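Local coordinates for endoribonuclease L-PSP/chorismate mutase-like domain-containing protein (Agrobacterium tumefaciens, PDB 3D01) that is of unknown function but belongs to the YjgF/chorismate mutase-like family of putative endoribonucleases, at residues 11-14 with 15-19; 51-55 with 56-60. All coordinates share one frame; numbering follows the deposited sequence.

Contact 1 of 2, residues 11-14 with 15-19; sequences SDVI and EGRLK
The guanidinium of Arg17 carries Val13 on one of its faces: CG1 of the valine sits 3.2 Å above the plane of the group, displaced toward its rim, and NH2 is the atom it comes closest to, 3.3 Å from Val13 CG1. The two side chains run side by side from successive turns of the helix and point the same way, a flat cation laid against one methyl of a branched side chain. Val13 holds CG1 anti to its backbone N (chi1 169°), which turns that methyl toward the arginine, while the arginine chain turns about CG-CD (chi3 -149°), setting the guanidinium over the valine methyl. Its aliphatic part stays close to the backbone, with Arg17 CG 3.2 Å from Val13 O.

Beneath these side chains is regular alpha-helical i to i+4 bonding. Glu15 N gives a nearly straight bond of 2.9 Å to Ser11 O. Gly16 N bonds to Asp12 O and Arg17 N to Val13 O, and Leu18 N makes the longest of the four, 3.2 Å to Ile14 O. Gly16 brings only backbone to its side of the helix. The methylenes of Glu15 lie over the preceding turn, with CG 3.5 Å from Ser11 O, while its carboxylate reaches out to a salt bridge with Lys89.

The residues divide the helix into two sides. Val13 and Arg17 belong to its exposed side, where a long charged chain can be in solvent and still cover an apolar neighbour. Ile14 and Leu18, apolar and buried, pack on Val132 of helix 118-133, and Ser11 OG bonds to Ser97 OG, so helix 3-21 is fixed along its inner side against that helix and the loop around Leu96.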
# COMPACT_ATOMS: atom_id res chain seq x y z
N SER I 11 -4.87 28.10 -4.54
CA SER I 11 -4.88 27.52 -3.18
C SER I 11 -6.04 28.06 -2.36
O SER I 11 -6.71 27.30 -1.66
CB SER I 11 -3.57 27.79 -2.45
OG SER I 11 -2.51 27.14 -3.08
N ASP I 12 -6.31 29.37 -2.45
CA ASP I 12 -7.43 29.96 -1.73
C ASP I 12 -8.74 29.32 -2.16
O ASP I 12 -9.64 29.13 -1.34
CB ASP I 12 -7.54 31.47 -1.99
CG ASP I 12 -6.39 32.29 -1.36
OD1 ASP I 12 -5.65 31.77 -0.49
OD2 ASP I 12 -6.26 33.48 -1.74
N VAL I 13 -8.85 29.02 -3.45
CA VAL I 13 -10.03 28.42 -4.00
C VAL I 13 -10.13 26.99 -3.45
O VAL I 13 -11.19 26.57 -3.04
CB VAL I 13 -10.02 28.42 -5.53
CG1 VAL I 13 -11.12 27.56 -6.08
CG2 VAL I 13 -10.16 29.86 -6.08
N ILE I 14 -9.02 26.26 -3.43
CA ILE I 14 -9.04 24.87 -2.87
C ILE I 14 -9.51 24.88 -1.40
O ILE I 14 -10.44 24.16 -1.04
CB ILE I 14 -7.66 24.17 -3.03
CG1 ILE I 14 -7.35 23.86 -4.51
CG2 ILE I 14 -7.58 22.86 -2.21
CD1 ILE I 14 -5.86 23.65 -4.82
N GLU I 15 -8.89 25.70 -0.58
CA GLU I 15 -9.26 25.78 0.83
C GLU I 15 -10.65 26.36 1.07
O GLU I 15 -11.33 25.99 2.02
CB GLU I 15 -8.23 26.59 1.59
CG GLU I 15 -6.86 25.99 1.61
CD GLU I 15 -6.01 26.57 2.72
OE1 GLU I 15 -4.78 26.65 2.52
OE2 GLU I 15 -6.55 26.95 3.79
N GLY I 16 -11.09 27.27 0.20
CA GLY I 16 -12.44 27.81 0.32
C GLY I 16 -13.50 26.76 0.03
O GLY I 16 -14.51 26.67 0.72
N ARG I 17 -13.27 25.96 -1.01
CA ARG I 17 -14.15 24.84 -1.31
C ARG I 17 -14.26 23.89 -0.11
O ARG I 17 -15.33 23.40 0.20
CB ARG I 17 -13.65 24.07 -2.51
CG ARG I 17 -13.75 24.86 -3.81
CD ARG I 17 -13.55 23.93 -4.96
NE ARG I 17 -12.93 24.46 -6.17
CZ ARG I 17 -13.52 25.25 -7.07
NH1 ARG I 17 -14.76 25.77 -6.88
NH2 ARG I 17 -12.82 25.58 -8.17
N LEU I 18 -13.15 23.69 0.58
CA LEU I 18 -13.16 22.81 1.75
C LEU I 18 -13.99 23.40 2.88
O LEU I 18 -14.73 22.68 3.55
CB LEU I 18 -11.74 22.56 2.20
CG LEU I 18 -11.55 21.57 3.35
CD1 LEU I 18 -12.26 20.23 2.99
CD2 LEU I 18 -10.03 21.43 3.58
N LYS I 19 -13.86 24.71 3.11
CA LYS I 19 -14.75 25.38 4.09
C LYS I 19 -16.25 25.25 3.73
O LYS I 19 -17.09 25.05 4.60
CB LYS I 19 -14.37 26.85 4.24
CG LYS I 19 -13.02 27.07 4.79
CD LYS I 19 -12.72 28.54 5.02
CE LYS I 19 -11.27 28.70 5.46
NZ LYS I 19 -10.78 30.10 5.38

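Contact 2 of 2, residues 51-55 with 56-60; sequences LPMES and GKIAV
Selenomethionine Met53 lies with its SE over the end of Ile58; the modelled 3.1 Å from SE to Ile58 CD1 is too short to be taken literally, so the exact placing of one of the two groups is doubtful. The two chains cross at a slant on the same face of the ribbon. Two bends in the methionine chain (chi2 -58°, chi3 -59°) fold its tip back over the turn, bringing CE to 3.4 Å from Gly56 C. Leu51 meets the same isoleucine methyl from another direction, CD1 to Ile58 CD1 at 3.7 Å, and both Leu51 and Ile58 also touch Phe151. Flexible and branched apolar chains suit this partly exposed cluster.

The backbone beneath is a beta hairpin with a two-residue loop, Ser55-Gly56, joining strands 44-54 and 57-58 through a type I' turn from Glu54 to Lys57. Both corners have positive phi; Gly56 takes it easily, whereas Ser55 adopts the left-handed conformation (phi 56°) despite carrying a side chain. Glu54 and Lys57 form the hydrogen-bonded pair that closes the turn: Glu54 N binds Lys57 O at 2.9 Å, in the carbonyl plane, whereas Lys57 N approaches Glu54 O from above its plane. Met53 and Ile58 are the adjoining non-hydrogen-bonded pair.

Beyond them, Ala59 N donates a nearly straight 2.8 Å bond to Pro52 O. Pro52 is the centre of an inverse gamma turn, and its ring packs on Cys80 of helix 70-91. The small Ala59 fits close to the backbone, its CB 3.4 Å from Pro52 O, and touches Leu79 of that helix. At the solvent-facing tip, a water donates to Ser55 O and accepts a weak bond from Lys57 NZ.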
# COMPACT_ATOMS: atom_id res chain seq x y z
N LEU I 51 -5.25 9.72 10.43
CA LEU I 51 -6.35 9.28 11.26
C LEU I 51 -7.39 10.39 11.28
O LEU I 51 -7.10 11.50 10.81
CB LEU I 51 -5.83 8.98 12.67
CG LEU I 51 -4.63 8.03 12.75
CD1 LEU I 51 -4.17 7.83 14.22
CD2 LEU I 51 -4.98 6.68 12.09
N PRO I 52 -8.60 10.12 11.79
CA PRO I 52 -9.66 11.14 11.74
C PRO I 52 -9.54 12.18 12.85
O PRO I 52 -10.38 12.22 13.75
CB PRO I 52 -10.97 10.32 11.82
CG PRO I 52 -10.56 9.01 12.40
CD PRO I 52 -9.09 8.80 12.25
N MSE I 53 -8.48 13.00 12.77
CA MSE I 53 -8.13 13.99 13.78
C MSE I 53 -8.93 15.27 13.57
O MSE I 53 -8.94 15.83 12.48
CB MSE I 53 -6.66 14.39 13.66
CG MSE I 53 -5.67 13.28 13.70
SE MSE I 53 -5.91 12.32 15.37
CE MSE I 53 -5.58 13.82 16.58
N GLU I 54 -9.57 15.73 14.65
CA GLU I 54 -10.31 16.98 14.65
C GLU I 54 -10.04 17.58 16.04
O GLU I 54 -10.23 16.91 17.04
CB GLU I 54 -11.81 16.71 14.46
CG GLU I 54 -12.59 17.97 14.09
CD GLU I 54 -14.04 17.72 13.68
OE1 GLU I 54 -14.70 16.82 14.26
OE2 GLU I 54 -14.54 18.46 12.80
N SER I 55 -9.52 18.82 16.07
CA SER I 55 -9.15 19.48 17.34
C SER I 55 -8.19 18.67 18.17
O SER I 55 -8.30 18.61 19.39
CB SER I 55 -10.39 19.77 18.17
OG SER I 55 -11.32 20.48 17.38
N GLY I 56 -7.25 18.04 17.51
CA GLY I 56 -6.26 17.26 18.18
C GLY I 56 -6.79 15.99 18.83
O GLY I 56 -6.12 15.44 19.69
N LYS I 57 -7.98 15.54 18.45
CA LYS I 57 -8.56 14.33 19.03
C LYS I 57 -8.96 13.40 17.91
O LYS I 57 -9.33 13.86 16.84
CB LYS I 57 -9.81 14.67 19.84
CG LYS I 57 -9.58 15.58 21.06
CD LYS I 57 -10.92 15.92 21.66
CE LYS I 57 -10.87 17.08 22.65
NZ LYS I 57 -11.08 18.38 21.93
N ILE I 58 -8.94 12.10 18.17
CA ILE I 58 -9.43 11.11 17.20
C ILE I 58 -10.94 11.16 17.29
O ILE I 58 -11.52 10.67 18.26
CB ILE I 58 -8.96 9.68 17.50
CG1 ILE I 58 -7.43 9.58 17.59
CG2 ILE I 58 -9.54 8.71 16.47
CD1 ILE I 58 -6.73 9.52 16.30
N ALA I 59 -11.58 11.72 16.27
CA ALA I 59 -13.00 12.04 16.30
C ALA I 59 -13.94 10.85 16.17
O ALA I 59 -15.06 10.92 16.64
CB ALA I 59 -13.34 13.06 15.20
N VAL I 60 -13.49 9.78 15.53
CA VAL I 60 -14.36 8.62 15.28
C VAL I 60 -13.53 7.34 15.55
O VAL I 60 -12.50 7.12 14.95
CB VAL I 60 -14.91 8.58 13.85
CG1 VAL I 60 -15.93 7.40 13.66
CG2 VAL I 60 -15.53 9.93 13.44
O HOH W 1 -7.80 18.82 22.14

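Contacts 1 and 2 follow one another along the chain without touching: their centres are 21 Å apart and their nearest atoms about 10 Å. The first lies within helix 3-21, at the edge of the chain against helix 118-133; the second is a hairpin at the end of strand 44-54, beside helix 70-91. That helix is a common neighbour, since it supplies both Lys89, the partner of Glu15, and the residues that pack on Pro52 and Ala59. Contact 2 is the one nearer in sequence to the pocket that holds the polyether ligand: Thr61 directly follows Val60, and Asn152 lies between Phe151 and Ala153, two residues that touch the hairpin.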